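Local coordinates for protein acyl-CoA dehydrogenase (Thermus thermophilus, PDB 2Z1Q) that probably oxidises saturated acyl-CoA thioesters to 2,3-dehydroacyl-CoA, using bound FAD and passing the electrons to an acceptor, at residues B[8-13]-B[344-349]; B[88-93]-B[325-330]; B[528-533]-B[540-545]. One frame throughout, in Å; residues are numbered along the deposited sequence.

Contact 1 of 3, residues B[8-13]-B[344-349]; sequences WQKGGG and IEEYAV
A type II beta turn of the N-terminal segment, from K10 to G13, docks on the break between helices 337-345 and 348-372. The break is itself a type I beta turn, E345 to A348, and Y347 takes the N-cap position of helix 348-372. The N-terminal segment is thus fastened by its backbone to the C-terminal helical domain of the acyl-CoA dehydrogenase fold, at the surface and away from the FAD site.

Two hydrogen bonds cross the contact, and each joins a side chain of 344-349 to the backbone of 8-13. E346 OE1 accepts from G11 N at 2.7 Å. The N-H points almost straight at the oxygen, at 175°, but it arrives from above the carboxylate plane. CG of E346 is anti to the backbone N (chi1 176°), and the chain bends at chi2, which directs the carboxylate at G11 N. The second bond runs from Y347 OH to Q9 O, also at 2.7 Å. The carbonyl oxygen sits at the ring edge, near the ring plane, while the hydroxyl lies above the plane of the peptide carbonyl.

One weaker polar contact adds to these. G11 CA lies 3.3 Å from E346 O in a CA-H...O contact. With no side chain, G11 lets its backbone come this close to the carbonyl.

Apolar contact is slight across the pair. Y347 CD2 and CE2 lie obliquely by G11 CA. The ring is buried, and it also packs on L326 and I327 of helix 300-331. Q9 touches E329 of the same helix.

Charge plays a looser part. The extended K10 chain carries its ammonium away, so K10 NZ and E346 OE1 do not pair. The aliphatic base of K10 does touch the carboxylate, with CB 3.6 Å from E346 OE1.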
loop_
_atom_site.group_PDB
_atom_site.type_symbol
_atom_site.label_atom_id
_atom_site.label_comp_id
_atom_site.label_asym_id
_atom_site.label_seq_id
_atom_site.Cartn_x
_atom_site.Cartn_y
_atom_site.Cartn_z
ATOM N N TRP B 8 9.561 -31.306 17.701
ATOM C CA TRP B 8 9.510 -30.259 16.690
ATOM C C TRP B 8 8.347 -30.416 15.717
ATOM O O TRP B 8 7.796 -29.427 15.240
ATOM C CB TRP B 8 10.824 -30.211 15.903
ATOM C CG TRP B 8 11.095 -31.448 15.101
ATOM C CD1 TRP B 8 11.627 -32.620 15.555
ATOM C CD2 TRP B 8 10.802 -31.649 13.711
ATOM N NE1 TRP B 8 11.684 -33.540 14.533
ATOM C CE2 TRP B 8 11.184 -32.970 13.392
ATOM C CE3 TRP B 8 10.252 -30.841 12.707
ATOM C CZ2 TRP B 8 11.033 -33.503 12.109
ATOM C CZ3 TRP B 8 10.102 -31.374 11.429
ATOM C CH2 TRP B 8 10.491 -32.694 11.143
ATOM N N GLN B 9 7.982 -31.660 15.418
ATOM C CA GLN B 9 6.884 -31.923 14.491
ATOM C C GLN B 9 5.570 -31.303 14.942
ATOM O O GLN B 9 4.829 -30.757 14.130
ATOM C CB GLN B 9 6.683 -33.431 14.294
ATOM C CG GLN B 9 7.651 -34.052 13.303
ATOM C CD GLN B 9 7.317 -35.495 12.972
ATOM O OE1 GLN B 9 7.837 -36.050 12.004
ATOM N NE2 GLN B 9 6.454 -36.113 13.775
ATOM N N LYS B 10 5.288 -31.397 16.239
ATOM C CA LYS B 10 4.058 -30.854 16.809
ATOM C C LYS B 10 3.871 -29.388 16.423
ATOM O O LYS B 10 4.825 -28.710 16.042
ATOM C CB LYS B 10 4.075 -30.983 18.342
ATOM C CG LYS B 10 4.187 -32.417 18.860
ATOM C CD LYS B 10 3.993 -32.498 20.374
ATOM C CE LYS B 10 4.006 -33.947 20.858
ATOM N NZ LYS B 10 3.613 -34.079 22.292
ATOM N N GLY B 11 2.637 -28.904 16.519
ATOM C CA GLY B 11 2.362 -27.520 16.180
ATOM C C GLY B 11 3.117 -26.568 17.089
ATOM O O GLY B 11 2.906 -26.563 18.299
ATOM N N GLY B 12 4.002 -25.768 16.504
ATOM C CA GLY B 12 4.784 -24.826 17.285
ATOM C C GLY B 12 6.074 -25.431 17.801
ATOM O O GLY B 12 6.829 -24.785 18.521
ATOM N N GLY B 13 6.326 -26.678 17.429
ATOM C CA GLY B 13 7.534 -27.350 17.871
ATOM C C GLY B 13 8.800 -26.697 17.360
ATOM O O GLY B 13 9.854 -26.792 17.991
ATOM N N ILE B 344 -5.303 -30.825 10.852
ATOM C CA ILE B 344 -5.068 -29.490 10.337
ATOM C C ILE B 344 -4.990 -28.514 11.514
ATOM O O ILE B 344 -4.090 -27.678 11.572
ATOM C CB ILE B 344 -6.186 -29.072 9.368
ATOM C CG1 ILE B 344 -6.233 -30.047 8.183
ATOM C CG2 ILE B 344 -5.951 -27.648 8.891
ATOM C CD1 ILE B 344 -7.462 -29.904 7.298
ATOM N N GLU B 345 -5.919 -28.647 12.458
ATOM C CA GLU B 345 -5.957 -27.792 13.644
ATOM C C GLU B 345 -4.617 -27.788 14.396
ATOM O O GLU B 345 -4.291 -26.826 15.088
ATOM C CB GLU B 345 -7.068 -28.255 14.585
ATOM C CG GLU B 345 -7.146 -27.489 15.900
ATOM C CD GLU B 345 -7.346 -26.000 15.687
ATOM O OE1 GLU B 345 -7.971 -25.632 14.673
ATOM O OE2 GLU B 345 -6.892 -25.203 16.534
ATOM N N GLU B 346 -3.855 -28.869 14.261
ATOM C CA GLU B 346 -2.557 -28.975 14.921
ATOM C C GLU B 346 -1.650 -27.815 14.514
ATOM O O GLU B 346 -0.822 -27.364 15.303
ATOM C CB GLU B 346 -1.890 -30.307 14.546
ATOM C CG GLU B 346 -0.487 -30.499 15.109
ATOM C CD GLU B 346 -0.459 -30.530 16.627
ATOM O OE1 GLU B 346 0.652 -30.533 17.199
ATOM O OE2 GLU B 346 -1.547 -30.555 17.250
ATOM N N TYR B 347 -1.809 -27.329 13.284
ATOM C CA TYR B 347 -0.981 -26.224 12.810
ATOM C C TYR B 347 -1.747 -24.923 12.547
ATOM O O TYR B 347 -1.412 -24.164 11.629
ATOM C CB TYR B 347 -0.211 -26.654 11.553
ATOM C CG TYR B 347 0.602 -27.916 11.752
ATOM C CD1 TYR B 347 0.009 -29.174 11.635
ATOM C CD2 TYR B 347 1.950 -27.855 12.111
ATOM C CE1 TYR B 347 0.730 -30.335 11.874
ATOM C CE2 TYR B 347 2.687 -29.018 12.355
ATOM C CZ TYR B 347 2.063 -30.253 12.236
ATOM O OH TYR B 347 2.758 -31.407 12.505
ATOM N N ALA B 348 -2.760 -24.662 13.373
ATOM C CA ALA B 348 -3.577 -23.456 13.262
ATOM C C ALA B 348 -2.687 -22.218 13.323
ATOM O O ALA B 348 -2.879 -21.264 12.574
ATOM C CB ALA B 348 -4.619 -23.420 14.394
ATOM N N VAL B 349 -1.701 -22.244 14.214
ATOM C CA VAL B 349 -0.783 -21.125 14.351
ATOM C C VAL B 349 0.002 -20.898 13.065
ATOM O O VAL B 349 0.106 -19.761 12.601
ATOM C CB VAL B 349 0.174 -21.342 15.541
ATOM C CG1 VAL B 349 1.187 -20.207 15.614
ATOM C CG2 VAL B 349 -0.634 -21.404 16.825
#

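Contact 2 of 3, residues B[88-93]-B[325-330]; sequences LPKVIS and GLIDEA
D328 OD1 is the best-held polar atom, gripped by one hydrogen bond from V91 N at 3.0 Å. The N-H reaches the syn lone pair of OD1, on the side of the other oxygen, at a moderate angle of 144°. D328 OD2 has a bond of its own, from K90 N at 2.8 Å, but it is weak because the N-H is bent to 122°. The carboxylate thus spans two successive amides at the first turn of helix 90-99. Holding both oxygens should limit its rotation.

Carbon atoms of P89, K90 and V91 also touch the carboxylate. P89 CB lies 3.5 Å from D328 OD1. V91 CB and CG1 also reach OD1, and the V91 side chain crosses that of D328 at about a right angle. Its CG1 occupies the crowded position between the backbone N and the carbonyl carbon (chi1 57°), which brings that methyl to the oxygen. K90 crosses D328 obliquely, with CB 3.3 Å from D328 OD2.

The K90 chain bends at chi2 and carries its ammonium off to a salt bridge with D78. It makes no ion pair with D328. On the way, K90 CG brushes I327 CG2 at 4.3 Å, the apolar touch between the segments. Y265 of helix 252-288 packs on both K90 and I327. V91 also packs on Y23.

The carboxylate of D328 faces the N-terminal end of helix 90-99, whose dipole and amide N-H groups would favour its ionised form. The arrangement is an aspartate carboxylate set against the first amides of a helix, reaching over from helix 300-331. In this acyl-CoA dehydrogenase fold it joins the N-terminal helical domain to the C-terminal helical domain.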
loop_
_atom_site.group_PDB
_atom_site.type_symbol
_atom_site.label_atom_id
_atom_site.label_comp_id
_atom_site.label_asym_id
_atom_site.label_seq_id
_atom_site.Cartn_x
_atom_site.Cartn_y
_atom_site.Cartn_z
ATOM N N LEU B 88 -7.362 -35.830 -2.128
ATOM C CA LEU B 88 -5.923 -35.742 -2.282
ATOM C C LEU B 88 -5.246 -34.945 -1.175
ATOM O O LEU B 88 -5.897 -34.214 -0.431
ATOM C CB LEU B 88 -5.603 -35.123 -3.643
ATOM C CG LEU B 88 -5.984 -35.953 -4.874
ATOM C CD1 LEU B 88 -5.918 -35.094 -6.136
ATOM C CD2 LEU B 88 -5.041 -37.151 -4.971
ATOM N N PRO B 89 -3.923 -35.108 -1.033
ATOM C CA PRO B 89 -3.155 -34.389 -0.005
ATOM C C PRO B 89 -3.320 -32.867 -0.101
ATOM O O PRO B 89 -3.354 -32.300 -1.199
ATOM C CB PRO B 89 -1.723 -34.832 -0.274
ATOM C CG PRO B 89 -1.902 -36.243 -0.766
ATOM C CD PRO B 89 -3.097 -36.136 -1.696
ATOM N N LYS B 90 -3.414 -32.213 1.054
ATOM C CA LYS B 90 -3.590 -30.769 1.106
ATOM C C LYS B 90 -2.601 -30.015 0.225
ATOM O O LYS B 90 -2.900 -28.925 -0.268
ATOM C CB LYS B 90 -3.516 -30.301 2.558
ATOM C CG LYS B 90 -4.546 -31.006 3.424
ATOM C CD LYS B 90 -5.933 -30.941 2.764
ATOM C CE LYS B 90 -6.912 -31.923 3.385
ATOM N NZ LYS B 90 -8.180 -32.026 2.594
ATOM N N VAL B 91 -1.431 -30.602 -0.001
ATOM C CA VAL B 91 -0.452 -29.939 -0.845
ATOM C C VAL B 91 -1.022 -29.640 -2.233
ATOM O O VAL B 91 -0.781 -28.569 -2.782
ATOM C CB VAL B 91 0.832 -30.776 -1.007
ATOM C CG1 VAL B 91 0.513 -32.156 -1.577
ATOM C CG2 VAL B 91 1.794 -30.034 -1.913
ATOM N N ILE B 92 -1.780 -30.587 -2.788
ATOM C CA ILE B 92 -2.385 -30.434 -4.118
ATOM C C ILE B 92 -3.396 -29.278 -4.180
ATOM O O ILE B 92 -3.316 -28.422 -5.064
ATOM C CB ILE B 92 -3.088 -31.747 -4.558
ATOM C CG1 ILE B 92 -2.050 -32.859 -4.739
ATOM C CG2 ILE B 92 -3.852 -31.531 -5.851
ATOM C CD1 ILE B 92 -2.649 -34.175 -5.192
ATOM N N SER B 93 -4.345 -29.250 -3.249
ATOM C CA SER B 93 -5.320 -28.164 -3.244
ATOM C C SER B 93 -4.617 -26.828 -2.992
ATOM O O SER B 93 -5.096 -25.773 -3.412
ATOM C CB SER B 93 -6.398 -28.412 -2.181
ATOM O OG SER B 93 -5.826 -28.749 -0.932
ATOM N N GLY B 325 3.236 -29.083 4.183
ATOM C CA GLY B 325 3.964 -30.337 4.245
ATOM C C GLY B 325 3.781 -30.990 5.601
ATOM O O GLY B 325 3.659 -32.209 5.688
ATOM N N LEU B 326 3.757 -30.186 6.663
ATOM C CA LEU B 326 3.567 -30.705 8.020
ATOM C C LEU B 326 2.166 -31.278 8.182
ATOM O O LEU B 326 1.986 -32.384 8.699
ATOM C CB LEU B 326 3.793 -29.602 9.052
ATOM C CG LEU B 326 5.244 -29.147 9.252
ATOM C CD1 LEU B 326 5.296 -27.851 10.041
ATOM C CD2 LEU B 326 6.016 -30.242 9.969
ATOM N N ILE B 327 1.174 -30.519 7.734
ATOM C CA ILE B 327 -0.206 -30.950 7.827
ATOM C C ILE B 327 -0.399 -32.300 7.131
ATOM O O ILE B 327 -1.017 -33.212 7.684
ATOM C CB ILE B 327 -1.142 -29.900 7.188
ATOM C CG1 ILE B 327 -1.054 -28.592 7.980
ATOM C CG2 ILE B 327 -2.562 -30.415 7.146
ATOM C CD1 ILE B 327 -1.718 -27.401 7.301
ATOM N N ASP B 328 0.136 -32.425 5.923
ATOM C CA ASP B 328 -0.002 -33.662 5.178
ATOM C C ASP B 328 0.529 -34.883 5.921
ATOM O O ASP B 328 -0.147 -35.916 5.965
ATOM C CB ASP B 328 0.659 -33.522 3.802
ATOM C CG ASP B 328 -0.296 -32.958 2.762
ATOM O OD1 ASP B 328 0.155 -32.556 1.669
ATOM O OD2 ASP B 328 -1.513 -32.927 3.047
ATOM N N GLU B 329 1.714 -34.770 6.515
ATOM C CA GLU B 329 2.289 -35.887 7.259
ATOM C C GLU B 329 1.413 -36.246 8.454
ATOM O O GLU B 329 1.170 -37.416 8.730
ATOM C CB GLU B 329 3.702 -35.556 7.741
ATOM C CG GLU B 329 4.742 -35.484 6.632
ATOM C CD GLU B 329 6.164 -35.544 7.167
ATOM O OE1 GLU B 329 7.113 -35.388 6.367
ATOM O OE2 GLU B 329 6.331 -35.754 8.389
ATOM N N ALA B 330 0.934 -35.233 9.161
ATOM C CA ALA B 330 0.086 -35.477 10.318
ATOM C C ALA B 330 -1.254 -36.061 9.889
ATOM O O ALA B 330 -2.057 -36.463 10.725
ATOM C CB ALA B 330 -0.126 -34.185 11.091
#

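Contact 3 of 3, residues B[528-533]-B[540-545]; sequences VLPRLV and VVYSAA
The ring of Y542 reaches from helix 535-547 into the loop 528-533, with CG anti to its own carbonyl carbon (chi1 -58°). L529 meets the ring at its edge, near the ring plane, where L529 CB lies 3.6 Å from Y542 CE1. P530 crosses the tyrosine obliquely at its tip. P530 CG stands 3.3 Å from Y542 OH, and P530 CA is about as close. V533 slides past the tyrosine in the opposite direction, so that its CG2 lies 4.0 Å from Y542 CE1.

V541, one residue before, meets the loop with both methyls. Its CG1, anti to the backbone N, crosses obliquely to L529 CG at 3.8 Å. Its CG2 meets V533 CG1 tip to tip at 3.9 Å. One helical turn later A545 adds its methyl, which touches L529 CD2.

The loop keeps its own shape by backbone bonds: L529 O accepts from both L532 N and V533 N. Helix 445-468 also packs here, with V460 on L529 and L463 on V541. In the second subunit, P553 of that chain packs on Y542 and G554 on P530.

No hydrogen bond crosses between the segments. In this connection between helices 505-528 and 535-547 of the C-terminal helical domain, the two segments therefore meet by apolar packing, which should rest on fit of shape more than on directed bonds.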
loop_
_atom_site.group_PDB
_atom_site.type_symbol
_atom_site.label_atom_id
_atom_site.label_comp_id
_atom_site.label_asym_id
_atom_site.label_seq_id
_atom_site.Cartn_x
_atom_site.Cartn_y
_atom_site.Cartn_z
ATOM N N VAL B 528 7.938 -2.212 22.281
ATOM C CA VAL B 528 6.911 -2.673 23.216
ATOM C C VAL B 528 7.467 -3.104 24.564
ATOM O O VAL B 528 6.711 -3.467 25.463
ATOM C CB VAL B 528 6.073 -3.846 22.628
ATOM C CG1 VAL B 528 5.350 -3.388 21.373
ATOM C CG2 VAL B 528 6.965 -5.048 22.339
ATOM N N LEU B 529 8.783 -3.059 24.717
ATOM C CA LEU B 529 9.411 -3.463 25.968
ATOM C C LEU B 529 9.237 -2.441 27.100
ATOM O O LEU B 529 8.955 -2.813 28.242
ATOM C CB LEU B 529 10.888 -3.767 25.718
ATOM C CG LEU B 529 11.340 -5.217 25.943
ATOM C CD1 LEU B 529 10.169 -6.197 25.942
ATOM C CD2 LEU B 529 12.329 -5.567 24.859
ATOM N N PRO B 530 9.400 -1.145 26.799
ATOM C CA PRO B 530 9.241 -0.105 27.822
ATOM C C PRO B 530 7.862 -0.219 28.478
ATOM O O PRO B 530 7.621 0.348 29.555
ATOM C CB PRO B 530 9.393 1.190 27.022
ATOM C CG PRO B 530 10.321 0.796 25.905
ATOM C CD PRO B 530 9.801 -0.561 25.504
ATOM N N ARG B 531 6.962 -0.965 27.834
ATOM C CA ARG B 531 5.601 -1.162 28.334
ATOM C C ARG B 531 5.542 -2.272 29.385
ATOM O O ARG B 531 4.613 -2.318 30.209
ATOM C CB ARG B 531 4.659 -1.511 27.174
ATOM C CG ARG B 531 3.209 -1.776 27.567
ATOM C CD ARG B 531 2.452 -0.500 27.915
ATOM N NE ARG B 531 1.023 -0.765 28.053
ATOM C CZ ARG B 531 0.072 0.169 28.096
ATOM N NH1 ARG B 531 0.389 1.461 28.013
ATOM N NH2 ARG B 531 -1.204 -0.184 28.197
ATOM N N LEU B 532 6.542 -3.151 29.358
ATOM C CA LEU B 532 6.629 -4.289 30.267
ATOM C C LEU B 532 7.656 -4.115 31.395
ATOM O O LEU B 532 7.490 -4.668 32.477
ATOM C CB LEU B 532 6.977 -5.546 29.470
ATOM C CG LEU B 532 6.137 -5.760 28.208
ATOM C CD1 LEU B 532 6.569 -7.026 27.484
ATOM C CD2 LEU B 532 4.676 -5.847 28.598
ATOM N N VAL B 533 8.716 -3.358 31.130
ATOM C CA VAL B 533 9.762 -3.148 32.134
ATOM C C VAL B 533 10.164 -1.686 32.294
ATOM O O VAL B 533 10.006 -0.884 31.373
ATOM C CB VAL B 533 11.039 -3.962 31.789
ATOM C CG1 VAL B 533 10.801 -5.442 32.044
ATOM C CG2 VAL B 533 11.428 -3.739 30.334
ATOM N N VAL B 540 18.433 -3.820 31.461
ATOM C CA VAL B 540 18.999 -5.165 31.319
ATOM C C VAL B 540 18.265 -5.893 30.198
ATOM O O VAL B 540 18.883 -6.504 29.322
ATOM C CB VAL B 540 18.841 -6.006 32.620
ATOM C CG1 VAL B 540 19.659 -7.287 32.507
ATOM C CG2 VAL B 540 19.281 -5.204 33.838
ATOM N N VAL B 541 16.938 -5.823 30.235
ATOM C CA VAL B 541 16.098 -6.450 29.219
ATOM C C VAL B 541 16.422 -5.881 27.838
ATOM O O VAL B 541 16.512 -6.630 26.861
ATOM C CB VAL B 541 14.598 -6.213 29.518
ATOM C CG1 VAL B 541 13.732 -6.843 28.429
ATOM C CG2 VAL B 541 14.248 -6.783 30.893
ATOM N N TYR B 542 16.603 -4.565 27.751
ATOM C CA TYR B 542 16.908 -3.943 26.465
ATOM C C TYR B 542 18.212 -4.483 25.877
ATOM O O TYR B 542 18.303 -4.724 24.669
ATOM C CB TYR B 542 16.992 -2.409 26.593
ATOM C CG TYR B 542 15.737 -1.733 27.119
ATOM C CD1 TYR B 542 14.472 -2.318 26.981
ATOM C CD2 TYR B 542 15.815 -0.482 27.733
ATOM C CE1 TYR B 542 13.313 -1.663 27.446
ATOM C CE2 TYR B 542 14.673 0.175 28.197
ATOM C CZ TYR B 542 13.431 -0.415 28.051
ATOM O OH TYR B 542 12.329 0.264 28.521
ATOM N N SER B 543 19.221 -4.679 26.718
ATOM C CA SER B 543 20.486 -5.205 26.231
ATOM C C SER B 543 20.297 -6.651 25.774
ATOM O O SER B 543 20.919 -7.088 24.809
ATOM C CB SER B 543 21.553 -5.141 27.326
ATOM O OG SER B 543 21.846 -3.794 27.657
ATOM N N ALA B 544 19.430 -7.397 26.448
ATOM C CA ALA B 544 19.218 -8.780 26.045
ATOM C C ALA B 544 18.512 -8.839 24.696
ATOM O O ALA B 544 18.825 -9.692 23.864
ATOM C CB ALA B 544 18.412 -9.518 27.087
ATOM N N ALA B 545 17.564 -7.931 24.484
ATOM C CA ALA B 545 16.830 -7.892 23.228
ATOM C C ALA B 545 17.784 -7.570 22.079
ATOM O O ALA B 545 17.636 -8.090 20.972
ATOM C CB ALA B 545 15.714 -6.845 23.308
#

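Overall arrangement
Contacts 1 and 2 are neighbours, with centres 13 Å apart on the same side of the chain's centre. Contact 2 is nested along the chain inside the loop closed by contact 1. Helix 300-331 links them: its I327 also packs on I344 of contact 1, and helix 337-345 follows it in sequence. Together they bring the N-terminal segment and helix 90-99 onto the C-terminal helical domain, at helices 300-331 and 348-372. Contact 3 comes later in the chain, in series with both. Its centre is 29 Å from that of contact 1 and 40 Å from that of contact 2. It forms a separate corner beside the second subunit. All three lie away from the FAD-binding residues.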